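Local coordinates for (r)-specific enoyl-coa hydratase (Aeromonas punctata, PDB 1IQ6), which catalyses the hydration of short-chain trans-2-enoyl-CoA of four to six carbons to (3R)-3-hydroxyacyl-CoA for polyhydroxyalkanoate biosynthesis, at the interface of chains A and B. Sequence-based numbering; all coordinates share one arbitrary frame. Chains: chain A/B, (r)-specific enoyl-coa hydratase.

The interface of chains A and B. Residues chain A 56, 59-60, 63, 77, 80, 82; chain B 56, 59-60, 82.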
loop_
_atom_site.group_PDB
_atom_site.type_symbol
_atom_site.label_atom_id
_atom_site.label_comp_id
_atom_site.label_asym_id
_atom_site.label_seq_id
_atom_site.Cartn_x
_atom_site.Cartn_y
_atom_site.Cartn_z
ATOM N N MET A 56 5.338 -1.309 -0.805
ATOM C CA MET A 56 3.893 -1.284 -1.010
ATOM C C MET A 56 3.374 -2.456 -1.832
ATOM O O MET A 56 2.180 -2.761 -1.797
ATOM C CB MET A 56 3.461 0.045 -1.633
ATOM C CG MET A 56 3.529 1.231 -0.661
ATOM S SD MET A 56 2.472 1.044 0.805
ATOM C CE MET A 56 0.839 1.183 0.050
ATOM N N ALA A 59 3.040 -4.972 0.856
ATOM C CA ALA A 59 1.853 -4.627 1.634
ATOM C C ALA A 59 0.533 -4.923 0.925
ATOM O O ALA A 59 -0.493 -5.120 1.581
ATOM C CB ALA A 59 1.906 -3.156 2.031
ATOM N N SER A 60 0.554 -4.955 -0.406
ATOM C CA SER A 60 -0.663 -5.226 -1.170
ATOM C C SER A 60 -1.244 -6.593 -0.817
ATOM O O SER A 60 -2.453 -6.812 -0.942
ATOM C CB SER A 60 -0.385 -5.162 -2.681
ATOM O OG SER A 60 0.244 -6.343 -3.163
ATOM N N SER A 63 -4.186 -6.728 1.354
ATOM C CA SER A 63 -5.478 -6.502 0.724
ATOM C C SER A 63 -6.002 -7.854 0.224
ATOM O O SER A 63 -7.193 -8.139 0.310
ATOM C CB SER A 63 -5.338 -5.503 -0.431
ATOM O OG SER A 63 -6.590 -4.925 -0.756
ATOM N N TYR A 77 -11.650 -1.683 3.775
ATOM C CA TYR A 77 -10.532 -1.111 4.523
ATOM C C TYR A 77 -10.909 0.202 5.201
ATOM O O TYR A 77 -11.540 1.060 4.586
ATOM C CB TYR A 77 -9.375 -0.814 3.573
ATOM C CG TYR A 77 -8.146 -1.676 3.730
ATOM C CD1 TYR A 77 -7.610 -2.338 2.627
ATOM C CD2 TYR A 77 -7.462 -1.757 4.944
ATOM C CE1 TYR A 77 -6.424 -3.050 2.714
ATOM C CE2 TYR A 77 -6.262 -2.471 5.044
ATOM C CZ TYR A 77 -5.749 -3.110 3.920
ATOM O OH TYR A 77 -4.550 -3.784 3.983
ATOM N N GLN A 80 -4.773 1.149 7.751
ATOM C CA GLN A 80 -3.660 0.215 7.640
ATOM C C GLN A 80 -2.376 0.937 8.033
ATOM O O GLN A 80 -2.064 1.991 7.482
ATOM C CB GLN A 80 -3.532 -0.302 6.200
ATOM C CG GLN A 80 -2.311 -1.187 5.938
ATOM C CD GLN A 80 -2.400 -2.550 6.604
ATOM O OE1 GLN A 80 -3.227 -3.385 6.230
ATOM N NE2 GLN A 80 -1.544 -2.784 7.590
ATOM N N LEU A 82 1.835 0.667 8.449
ATOM C CA LEU A 82 2.922 -0.101 7.870
ATOM C C LEU A 82 4.307 0.332 8.324
ATOM O O LEU A 82 4.650 1.511 8.283
ATOM C CB LEU A 82 2.862 -0.004 6.343
ATOM C CG LEU A 82 1.594 -0.502 5.656
ATOM C CD1 LEU A 82 1.572 0.005 4.222
ATOM C CD2 LEU A 82 1.537 -2.020 5.713
ATOM N N MET B 56 -5.619 0.187 -1.343
ATOM C CA MET B 56 -4.178 -0.024 -1.361
ATOM C C MET B 56 -3.537 0.290 -2.718
ATOM O O MET B 56 -2.319 0.455 -2.811
ATOM C CB MET B 56 -3.833 -1.442 -0.895
ATOM C CG MET B 56 -3.983 -1.646 0.622
ATOM S SD MET B 56 -2.915 -0.583 1.662
ATOM C CE MET B 56 -1.404 -1.547 1.627
ATOM N N ALA B 59 -3.221 4.112 -2.449
ATOM C CA ALA B 59 -2.101 4.409 -1.562
ATOM C C ALA B 59 -0.738 4.173 -2.198
ATOM O O ALA B 59 0.252 4.785 -1.799
ATOM C CB ALA B 59 -2.224 3.593 -0.282
ATOM N N SER B 60 -0.684 3.289 -3.188
ATOM C CA SER B 60 0.579 2.996 -3.856
ATOM C C SER B 60 1.153 4.204 -4.598
ATOM O O SER B 60 2.355 4.259 -4.862
ATOM C CB SER B 60 0.401 1.818 -4.816
ATOM O OG SER B 60 0.115 0.629 -4.092
ATOM N N LEU B 82 -2.150 4.783 6.903
ATOM C CA LEU B 82 -3.235 5.023 5.961
ATOM C C LEU B 82 -4.606 4.942 6.602
ATOM O O LEU B 82 -4.890 4.029 7.368
ATOM C CB LEU B 82 -3.181 3.992 4.831
ATOM C CG LEU B 82 -1.888 3.925 4.023
ATOM C CD1 LEU B 82 -1.821 2.595 3.280
ATOM C CD2 LEU B 82 -1.807 5.094 3.063
HETATM O O HOH W 1 -7.192 -2.270 -0.940
HETATM O O HOH W 2 -0.518 -2.063 -1.856
#
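The phenol ring of A:Tyr77 meets the side chain of B:Met56 across the dimer interface: the methylene CG of B:Met56 sits to one side of the ring plane, off the rim at CE1 and CZ and not over the ring centre, 3.5 Å from CE1 of A:Tyr77. At the ring's edge, in plane, sits the amide oxygen OE1 of A:Gln80, which accepts a hydrogen bond of 2.6 Å from the phenol OH of A:Tyr77. This bond probably helps to hold the ring, and the A:Gln80 amide, in place there. B:Met56 holds CG anti to its carbonyl carbon (chi1 -74°) and bends again at chi2 and chi3, which brings its methyl CE 3.7 Å from the methyl CB of A:Ala59. A:Met56 has nearly the same folded shape, in keeping with the two-fold symmetry, and reaches back to CB of B:Ala59. The two thioether chains cross at about a right angle and meet tip to tip, CE of A:Met56 to CE of B:Met56 at 3.9 Å, forming an apolar plug between the two helices 55-68. Water joins the subunits around the methionines: one bridges the hydroxyl OG of A:Ser63 and the backbone N of B:Met56, near the start of helix 55-68 of chain B, while another lies 2.8 Å from the carbonyl O of A:Met56 and, more distantly, near O of B:Met56. That B:Met56 carbonyl also accepts a bond from the hydroxyl OG of B:Ser60, which approaches in the carbonyl plane. Beside the plug, strands 76-84 pair antiparallel: N of A:Gln80 donates to O of B:Leu82, and N of B:Leu82 donates to O of A:Gln80 at 2.9 Å, the latter bond more bent (134° at H). Strand pairing and methionine packing together join the two hot-dog-fold subunits of the homodimer into a continuous sheet around the paired helices 55-68 at the symmetry axis.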